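Local coordinates for endoglucanase (Clostridium thermocellum, PDB 2E4T), which hydrolyses internal beta-1,4-glucan linkages of cellulose and probably xyloglucan, this chain being the family 44 glycoside hydrolase part of a longer multidomain cellulase, at residues 49-54 and 85-90; 107-112 and 179-184; 139-144 and 158-163. All coordinates share one frame; numbering follows the deposited sequence. Where two conformers were deposited one is given.

Interaction 1 (49-54 and 85-90); sequences TGYNWE and TPASVV. With CA (calcium ion), chain C.
Y51 presses its phenol onto the first turn of helix 88-99, and W53 fastens the same loop to the residues leading into that helix. Because Y51 CG stands anti to the backbone N (chi1 171°), the ring runs out to meet V89 tip to tip, CE1 lying 3.6 Å from V89 CB. On the other flank of the ring, Y51 CE2 touches V90 CG2 at 3.9 Å. Y51 OH sits 3.4 Å from A87 CA, while its hydrogen bond is made with N56. This end is tight and buried, with L72 and F161 also packed round the ring. Next to it, A87 N donates a 2.8 Å bond to W53 O.

Towards the partly exposed P86 the contact thins to one end of the indole, W53 CZ3 lying 3.8 Å from P86 CB. E54 turns away from the helix, and both its carboxylate oxygens bind the calcium ion, OE1 at 2.5 Å, together with two waters and D150, D153 and Y155. The chemistry thus divides the work: apolar packing and one backbone bond attach the loop to the helix, whereas its acidic residue ties it through calcium to residues 150-155.

Interaction 2 (107-112 and 179-184); sequences ITLQAA and KGYSID
The carboxylate of D184 grips the turn at A111 and A112 with one oxygen. OD2 accepts from A111 N at 2.8 Å through its anti lone pair, in a nearly straight bond (170° at the hydrogen), and A112 N reaches the same atom at 3.1 Å from above the carboxylate plane. The other oxygen, OD1, is bonded to T49 and W190, so the carboxylate is anchored at both ends and its rotation is restrained.

Behind this clamp runs a ladder of backbone bonds between parallel strands. I107 N donates to G180 O, S182 N to I107 O, and L109 N to S182 O at 2.9 Å. The ladder finishes in a weak, bent bond from D184 N to L109 O. Y181 CA adds a CA-H...O contact to I107 O.

Packing surrounds the ladder. On one face L109 slants across Y181, with L109 CD1 3.7 Å from Y181 CB. I107 CB rests 3.9 Å from Y181 CD1. Helices 158-169 and 204-221 cover this side, F161 and L214 meeting L109 while L165 and V218 meet Y181. T108 and S182 point to the opposite face, where T108 CG2 comes within 3.5 Å of D184 O and T108 OG1 bonds to F43 O.

The strand directions differ by 38°, in keeping with the coil of a closed barrel. Strand 104-109, helix 158-169 and strand 180-183 make a beta-alpha-beta crossover, the repeating unit of the TIM barrel; the D184 clamp sits at the C-terminal ends of the strands, the end that bears the active site in barrel enzymes.

Interaction 3 (139-144 and 158-163); sequences FEKGAP and MDEFVN
F139, D159 and K141 carry most of this contact, in which a loop of the TIM-barrel domain is fastened to the first turn of barrel helix 158-169. D159 is held by two bonds running in opposite directions. Its backbone N donates to F139 O at 3.0 Å, and its carboxylate receives K141 N, with OD1 met at 2.9 Å on the syn side, somewhat out of the carboxylate plane; OD2 lies farther from the same N-H and makes a weak bond. D159 CG sits between the backbone N and the carbonyl carbon (chi1 60°), which turns the carboxylate back over the loop backbone.

F139 takes part chiefly through its carbonyl. Its ring points off toward A213 and L214 of helix 204-221, offering M158 an edge, with F139 CD1 3.9 Å from M158 CG.

K141 leaves the loop as a fully extended chain, CG anti to the backbone N (chi1 -172°), and so spans the gap to E160. There NZ forms a salt bridge of 2.7 Å with E160 OE2, approaching on the syn side but tilted 31° from the carboxylate plane. The ammonium also donates to P144 O at 2.8 Å, closing the loop on itself, while E160 OE2 accepts a second bond from S146 N. At the more open side a water completes the join: it accepts from G142 N at 2.8 Å and donates to D159 OD2 at 2.7 Å.

Interaction 2 is the barrel core, strand against strand and wholly buried, whereas interaction 1 is a buried loop-to-helix contact and interaction 3 is only partly buried, nearer the surface. The chemistry follows: backbone ladder and carboxylate clamp in 107-112/179-184, mostly apolar packing in 49-54/85-90, a salt bridge and a water in 139-144/158-163. F161, on the helix of interaction 3, packs on W53 and Y51 of interaction 1 and on L109 and Q110 of interaction 2. T49 CG2 packs on A112 CB at 3.5 Å, linking the first two contacts. Along the chain, interaction 3 is nested within the loop that interaction 2 closes.

Interaction 1 (49-54 and 85-90)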
loop_
_atom_site.group_PDB
_atom_site.type_symbol
_atom_site.label_atom_id
_atom_site.label_comp_id
_atom_site.label_asym_id
_atom_site.label_seq_id
_atom_site.Cartn_x
_atom_site.Cartn_y
_atom_site.Cartn_z
ATOM N N THR A 49 -8.425 9.884 -10.723
ATOM C CA THR A 49 -9.126 11.075 -10.240
ATOM C C THR A 49 -10.270 11.506 -11.165
ATOM O O THR A 49 -11.349 11.867 -10.717
ATOM C CB THR A 49 -8.100 12.208 -10.051
ATOM O OG1 THR A 49 -7.208 11.845 -9.003
ATOM C CG2 THR A 49 -8.806 13.548 -9.757
ATOM N N GLY A 50 -9.982 11.472 -12.487
ATOM C CA GLY A 50 -10.950 11.941 -13.472
ATOM C C GLY A 50 -11.680 10.824 -14.201
ATOM O O GLY A 50 -12.311 11.057 -15.235
ATOM N N TYR A 51 -11.579 9.582 -13.692
ATOM C CA TYR A 51 -12.272 8.449 -14.284
ATOM C C TYR A 51 -13.787 8.587 -14.125
ATOM O O TYR A 51 -14.285 8.812 -13.022
ATOM C CB TYR A 51 -11.803 7.153 -13.577
ATOM C CG TYR A 51 -12.626 5.932 -13.966
ATOM C CD1 TYR A 51 -12.526 5.369 -15.245
ATOM C CD2 TYR A 51 -13.539 5.386 -13.066
ATOM C CE1 TYR A 51 -13.288 4.276 -15.599
ATOM C CE2 TYR A 51 -14.327 4.290 -13.425
ATOM C CZ TYR A 51 -14.222 3.758 -14.698
ATOM O OH TYR A 51 -15.042 2.695 -15.030
ATOM N N ASN A 52 -14.506 8.423 -15.253
ATOM C CA ASN A 52 -15.957 8.517 -15.283
ATOM C C ASN A 52 -16.529 7.115 -15.428
ATOM O O ASN A 52 -16.426 6.506 -16.490
ATOM C CB ASN A 52 -16.364 9.390 -16.465
ATOM C CG ASN A 52 -17.851 9.600 -16.567
ATOM O OD1 ASN A 52 -18.645 8.838 -16.006
ATOM N ND2 ASN A 52 -18.237 10.658 -17.296
ATOM N N TRP A 53 -17.168 6.583 -14.364
ATOM C CA TRP A 53 -17.641 5.212 -14.425
ATOM C C TRP A 53 -18.744 5.020 -15.492
ATOM O O TRP A 53 -19.000 3.891 -15.922
ATOM C CB TRP A 53 -18.172 4.757 -13.048
ATOM C CG TRP A 53 -19.524 5.286 -12.689
ATOM C CD1 TRP A 53 -19.837 6.520 -12.203
ATOM C CD2 TRP A 53 -20.764 4.546 -12.749
ATOM N NE1 TRP A 53 -21.202 6.615 -11.958
ATOM C CE2 TRP A 53 -21.772 5.421 -12.283
ATOM C CE3 TRP A 53 -21.102 3.238 -13.112
ATOM C CZ2 TRP A 53 -23.110 4.996 -12.149
ATOM C CZ3 TRP A 53 -22.416 2.824 -12.986
ATOM C CH2 TRP A 53 -23.397 3.697 -12.504
ATOM N N GLU A 54 -19.419 6.113 -15.874
ATOM C CA GLU A 54 -20.534 5.942 -16.810
ATOM C C GLU A 54 -20.074 5.557 -18.198
ATOM O O GLU A 54 -20.790 4.857 -18.909
ATOM C CB GLU A 54 -21.366 7.224 -16.893
ATOM C CG GLU A 54 -21.929 7.674 -15.552
ATOM C CD GLU A 54 -22.859 8.888 -15.681
ATOM O OE1 GLU A 54 -22.836 9.575 -16.756
ATOM O OE2 GLU A 54 -23.616 9.179 -14.719
ATOM N N THR A 85 -19.841 -0.235 -21.620
ATOM C CA THR A 85 -20.589 -0.747 -20.489
ATOM C C THR A 85 -20.149 -0.017 -19.236
ATOM O O THR A 85 -18.910 0.118 -18.989
ATOM C CB THR A 85 -20.371 -2.232 -20.318
ATOM O OG1 THR A 85 -20.733 -2.869 -21.528
ATOM C CG2 THR A 85 -21.124 -2.850 -19.157
ATOM N N PRO A 86 -21.078 0.519 -18.436
ATOM C CA PRO A 86 -20.690 1.242 -17.219
ATOM C C PRO A 86 -19.710 0.425 -16.379
ATOM O O PRO A 86 -19.876 -0.787 -16.184
ATOM C CB PRO A 86 -22.003 1.499 -16.477
ATOM C CG PRO A 86 -23.021 1.567 -17.643
ATOM C CD PRO A 86 -22.549 0.462 -18.603
ATOM N N ALA A 87 -18.721 1.151 -15.853
ATOM C CA ALA A 87 -17.759 0.590 -14.908
ATOM C C ALA A 87 -16.947 -0.553 -15.461
ATOM O O ALA A 87 -16.280 -1.233 -14.658
ATOM C CB ALA A 87 -18.443 0.189 -13.577
ATOM N N SER A 88 -16.883 -0.762 -16.786
ATOM C CA SER A 88 -16.131 -1.927 -17.290
ATOM C C SER A 88 -14.655 -1.852 -16.935
ATOM O O SER A 88 -14.009 -2.921 -16.779
ATOM C CB SER A 88 -16.342 -2.119 -18.778
ATOM O OG SER A 88 -15.827 -0.986 -19.459
ATOM N N VAL A 89 -14.060 -0.670 -16.806
ATOM C CA VAL A 89 -12.664 -0.614 -16.327
ATOM C C VAL A 89 -12.578 -1.289 -14.947
ATOM O O VAL A 89 -11.641 -2.066 -14.684
ATOM C CB VAL A 89 -12.199 0.858 -16.272
ATOM C CG1 VAL A 89 -10.962 1.023 -15.409
ATOM C CG2 VAL A 89 -11.947 1.350 -17.670
ATOM N N VAL A 90 -13.491 -0.939 -14.051
ATOM C CA VAL A 90 -13.451 -1.412 -12.660
ATOM C C VAL A 90 -13.902 -2.862 -12.551
ATOM O O VAL A 90 -13.319 -3.639 -11.766
ATOM C CB VAL A 90 -14.229 -0.447 -11.761
ATOM C CG1 VAL A 90 -14.440 -1.028 -10.386
ATOM C CG2 VAL A 90 -13.467 0.881 -11.688
HETATM CA CA CA C . -24.576 11.142 -15.821
HETATM O O HOH W 1 -26.386 10.718 -14.336
HETATM O O HOH W 2 -23.333 12.456 -17.382
#

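Interaction 2 (107-112 and 179-184)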
loop_
_atom_site.group_PDB
_atom_site.type_symbol
_atom_site.label_atom_id
_atom_site.label_comp_id
_atom_site.label_asym_id
_atom_site.label_seq_id
_atom_site.Cartn_x
_atom_site.Cartn_y
_atom_site.Cartn_z
ATOM N N ILE A 107 -11.046 0.191 -4.583
ATOM C CA ILE A 107 -11.397 0.991 -5.755
ATOM C C ILE A 107 -11.412 2.476 -5.384
ATOM O O ILE A 107 -12.124 2.892 -4.469
ATOM C CB ILE A 107 -12.789 0.558 -6.295
ATOM C CG1 ILE A 107 -12.766 -0.893 -6.767
ATOM C CG2 ILE A 107 -13.280 1.513 -7.391
ATOM C CD1 ILE A 107 -11.718 -1.247 -7.807
ATOM N N THR A 108 -10.681 3.264 -6.171
ATOM C CA THR A 108 -10.714 4.724 -5.962
ATOM C C THR A 108 -11.987 5.311 -6.538
ATOM O O THR A 108 -12.364 5.056 -7.710
ATOM C CB THR A 108 -9.498 5.353 -6.593
ATOM O OG1 THR A 108 -8.311 4.853 -5.910
ATOM C CG2 THR A 108 -9.506 6.876 -6.442
ATOM N N LEU A 109 -12.633 6.133 -5.710
ATOM C CA LEU A 109 -13.763 6.967 -6.100
ATOM C C LEU A 109 -13.259 8.413 -6.290
ATOM O O LEU A 109 -12.195 8.807 -5.830
ATOM C CB LEU A 109 -14.875 6.910 -5.041
ATOM C CG LEU A 109 -15.413 5.492 -4.784
ATOM C CD1 LEU A 109 -16.456 5.570 -3.654
ATOM C CD2 LEU A 109 -16.007 4.885 -6.048
ATOM N N GLN A 110 -14.105 9.201 -6.997
ATOM C CA GLN A 110 -13.679 10.480 -7.537
ATOM C C GLN A 110 -14.215 11.636 -6.672
ATOM O O GLN A 110 -15.430 11.795 -6.503
ATOM C CB GLN A 110 -14.228 10.584 -8.975
ATOM C CG GLN A 110 -13.543 9.603 -9.926
ATOM C CD GLN A 110 -13.780 8.131 -9.617
ATOM O OE1 GLN A 110 -14.939 7.690 -9.457
ATOM N NE2 GLN A 110 -12.686 7.356 -9.543
ATOM N N ALA A 111 -13.278 12.433 -6.140
ATOM C CA ALA A 111 -13.616 13.495 -5.233
ATOM C C ALA A 111 -13.082 14.868 -5.636
ATOM O O ALA A 111 -13.484 15.877 -5.061
ATOM C CB ALA A 111 -13.201 13.192 -3.782
ATOM N N ALA A 112 -12.154 14.943 -6.593
ATOM C CA ALA A 112 -11.556 16.227 -6.959
ATOM C C ALA A 112 -12.625 17.186 -7.527
ATOM O O ALA A 112 -12.446 18.404 -7.425
ATOM C CB ALA A 112 -10.421 16.046 -7.940
ATOM N N LYS A 179 -14.120 -4.645 -1.162
ATOM C CA LYS A 179 -14.036 -4.382 0.266
ATOM C C LYS A 179 -13.777 -2.945 0.636
ATOM O O LYS A 179 -14.188 -2.513 1.726
ATOM C CB LYS A 179 -13.007 -5.306 0.943
ATOM C CG LYS A 179 -13.452 -6.720 1.103
ATOM C CD LYS A 179 -12.315 -7.567 1.796
ATOM C CE LYS A 179 -12.690 -8.960 2.207
ATOM N NZ LYS A 179 -12.904 -9.830 1.036
ATOM N N GLY A 180 -13.081 -2.192 -0.234
ATOM C CA GLY A 180 -12.687 -0.854 0.133
ATOM C C GLY A 180 -12.799 0.131 -1.003
ATOM O O GLY A 180 -12.682 -0.236 -2.175
ATOM N N TYR A 181 -13.015 1.404 -0.605
ATOM C CA TYR A 181 -13.028 2.508 -1.532
ATOM C C TYR A 181 -12.133 3.591 -0.999
ATOM O O TYR A 181 -12.103 3.888 0.204
ATOM C CB TYR A 181 -14.454 3.079 -1.704
ATOM C CG TYR A 181 -15.405 2.073 -2.317
ATOM C CD1 TYR A 181 -15.412 1.844 -3.685
ATOM C CD2 TYR A 181 -16.230 1.292 -1.506
ATOM C CE1 TYR A 181 -16.262 0.877 -4.259
ATOM C CE2 TYR A 181 -17.045 0.319 -2.049
ATOM C CZ TYR A 181 -17.053 0.087 -3.431
ATOM O OH TYR A 181 -17.851 -0.857 -4.025
ATOM N N SER A 182 -11.402 4.250 -1.932
ATOM C CA SER A 182 -10.539 5.373 -1.580
ATOM C C SER A 182 -11.187 6.699 -1.954
ATOM O O SER A 182 -11.848 6.810 -3.007
ATOM C CB SER A 182 -9.213 5.231 -2.353
ATOM O OG SER A 182 -8.295 6.284 -2.144
ATOM N N ILE A 183 -10.939 7.699 -1.102
ATOM C CA ILE A 183 -11.366 9.077 -1.376
ATOM C C ILE A 183 -10.314 9.695 -2.365
ATOM O O ILE A 183 -9.401 10.413 -1.982
ATOM C CB ILE A 183 -11.495 9.880 -0.099
ATOM C CG1 ILE A 183 -12.446 9.196 0.892
ATOM C CG2 ILE A 183 -12.086 11.263 -0.436
ATOM C CD1 ILE A 183 -12.365 9.642 2.277
ATOM N N ASP A 184 -10.464 9.332 -3.636
ATOM C CA ASP A 184 -9.580 9.904 -4.670
ATOM C C ASP A 184 -8.109 9.537 -4.387
ATOM O O ASP A 184 -7.826 8.449 -3.838
ATOM C CB ASP A 184 -9.878 11.410 -4.842
ATOM C CG ASP A 184 -9.632 11.959 -6.225
ATOM O OD1 ASP A 184 -8.437 12.058 -6.606
ATOM O OD2 ASP A 184 -10.628 12.304 -6.922
#

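Interaction 3 (139-144 and 158-163)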
loop_
_atom_site.group_PDB
_atom_site.type_symbol
_atom_site.label_atom_id
_atom_site.label_comp_id
_atom_site.label_asym_id
_atom_site.label_seq_id
_atom_site.Cartn_x
_atom_site.Cartn_y
_atom_site.Cartn_z
ATOM N N PHE A 139 -21.792 13.254 -4.802
ATOM C CA PHE A 139 -21.626 12.017 -4.071
ATOM C C PHE A 139 -22.935 11.244 -3.901
ATOM O O PHE A 139 -22.915 10.011 -3.934
ATOM C CB PHE A 139 -20.950 12.289 -2.730
ATOM C CG PHE A 139 -19.589 12.942 -2.907
ATOM C CD1 PHE A 139 -18.710 12.562 -3.915
ATOM C CD2 PHE A 139 -19.177 13.914 -2.000
ATOM C CE1 PHE A 139 -17.430 13.154 -4.022
ATOM C CE2 PHE A 139 -17.924 14.490 -2.119
ATOM C CZ PHE A 139 -17.087 14.122 -3.130
ATOM N N GLU A 140 -24.035 11.990 -3.698
ATOM C CA GLU A 140 -25.361 11.383 -3.507
ATOM C C GLU A 140 -26.279 11.793 -4.643
ATOM O O GLU A 140 -26.537 12.983 -4.854
ATOM C CB GLU A 140 -26.022 11.785 -2.219
ATOM C CG GLU A 140 -25.322 11.132 -1.101
ATOM C CD GLU A 140 -26.000 11.256 0.271
ATOM O OE1 GLU A 140 -27.260 11.316 0.315
ATOM O OE2 GLU A 140 -25.314 11.174 1.332
ATOM N N LYS A 141 -26.846 10.808 -5.336
ATOM C CA LYS A 141 -27.805 11.117 -6.411
ATOM C C LYS A 141 -29.079 11.782 -5.895
ATOM O O LYS A 141 -29.614 12.689 -6.552
ATOM C CB LYS A 141 -28.124 9.846 -7.173
ATOM C CG LYS A 141 -28.966 10.083 -8.429
ATOM C CD LYS A 141 -29.194 8.840 -9.201
ATOM C CE LYS A 141 -29.879 9.093 -10.547
ATOM N NZ LYS A 141 -30.247 7.857 -11.246
ATOM N N GLY A 142 -29.582 11.301 -4.754
ATOM C CA GLY A 142 -30.862 11.827 -4.201
ATOM C C GLY A 142 -32.057 11.611 -5.095
ATOM O O GLY A 142 -33.055 12.320 -5.004
ATOM N N ALA A 143 -32.013 10.624 -5.922
ATOM C CA ALA A 143 -33.098 10.112 -6.752
ATOM C C ALA A 143 -32.754 8.650 -6.966
ATOM O O ALA A 143 -31.617 8.221 -6.727
ATOM C CB ALA A 143 -33.203 10.847 -8.083
ATOM N N PRO A 144 -33.712 7.844 -7.434
ATOM C CA PRO A 144 -33.446 6.408 -7.509
ATOM C C PRO A 144 -32.274 6.078 -8.416
ATOM O O PRO A 144 -32.120 6.654 -9.498
ATOM C CB PRO A 144 -34.778 5.852 -8.043
ATOM C CG PRO A 144 -35.822 6.846 -7.564
ATOM C CD PRO A 144 -35.142 8.169 -7.698
ATOM N N MET A 158 -21.407 9.234 -7.295
ATOM C CA MET A 158 -20.588 8.182 -6.677
ATOM C C MET A 158 -21.404 7.083 -6.019
ATOM O O MET A 158 -21.024 5.905 -6.117
ATOM C CB MET A 158 -19.555 8.758 -5.694
ATOM C CG MET A 158 -18.471 9.585 -6.364
ATOM S SD MET A 158 -17.505 8.650 -7.572
ATOM C CE MET A 158 -18.252 9.173 -9.108
ATOM N N ASP A 159 -22.483 7.434 -5.322
ATOM C CA ASP A 159 -23.261 6.374 -4.704
ATOM C C ASP A 159 -23.889 5.450 -5.776
ATOM O O ASP A 159 -24.017 4.253 -5.537
ATOM C CB ASP A 159 -24.259 6.902 -3.666
ATOM C CG ASP A 159 -25.304 7.870 -4.184
ATOM O OD1 ASP A 159 -25.303 8.312 -5.344
ATOM O OD2 ASP A 159 -26.178 8.204 -3.287
ATOM N N GLU A 160 -24.269 6.006 -6.935
ATOM C CA GLU A 160 -24.822 5.203 -7.995
ATOM C C GLU A 160 -23.762 4.226 -8.554
ATOM O O GLU A 160 -24.067 3.069 -8.877
ATOM C CB GLU A 160 -25.400 6.098 -9.085
ATOM C CG GLU A 160 -26.213 5.311 -10.106
ATOM C CD GLU A 160 -26.964 6.242 -11.054
ATOM O OE1 GLU A 160 -26.308 7.139 -11.678
ATOM O OE2 GLU A 160 -28.213 6.086 -11.172
ATOM N N PHE A 161 -22.504 4.697 -8.645
ATOM C CA PHE A 161 -21.383 3.844 -9.062
ATOM C C PHE A 161 -21.237 2.679 -8.054
ATOM O O PHE A 161 -21.158 1.493 -8.443
ATOM C CB PHE A 161 -20.152 4.738 -9.119
ATOM C CG PHE A 161 -18.811 4.129 -9.498
ATOM C CD1 PHE A 161 -18.652 2.875 -10.078
ATOM C CD2 PHE A 161 -17.686 4.931 -9.277
ATOM C CE1 PHE A 161 -17.385 2.415 -10.388
ATOM C CE2 PHE A 161 -16.413 4.471 -9.607
ATOM C CZ PHE A 161 -16.268 3.221 -10.165
ATOM N N VAL A 162 -21.156 3.002 -6.761
ATOM C CA VAL A 162 -21.048 1.948 -5.742
ATOM C C VAL A 162 -22.231 0.990 -5.836
ATOM O O VAL A 162 -22.088 -0.235 -5.738
ATOM C CB VAL A 162 -20.860 2.550 -4.343
ATOM C CG1 VAL A 162 -20.880 1.457 -3.282
ATOM C CG2 VAL A 162 -19.547 3.316 -4.291
ATOM N N ASN A 163 -23.446 1.533 -6.026
ATOM C CA ASN A 163 -24.622 0.658 -6.134
ATOM C C ASN A 163 -24.458 -0.331 -7.318
ATOM O O ASN A 163 -24.843 -1.509 -7.208
ATOM C CB ASN A 163 -25.877 1.527 -6.331
ATOM C CG ASN A 163 -27.102 0.662 -6.475
ATOM O OD1 ASN A 163 -27.572 0.071 -5.476
ATOM N ND2 ASN A 163 -27.604 0.510 -7.707
HETATM O O HOH W 3 -28.741 8.984 -3.398
#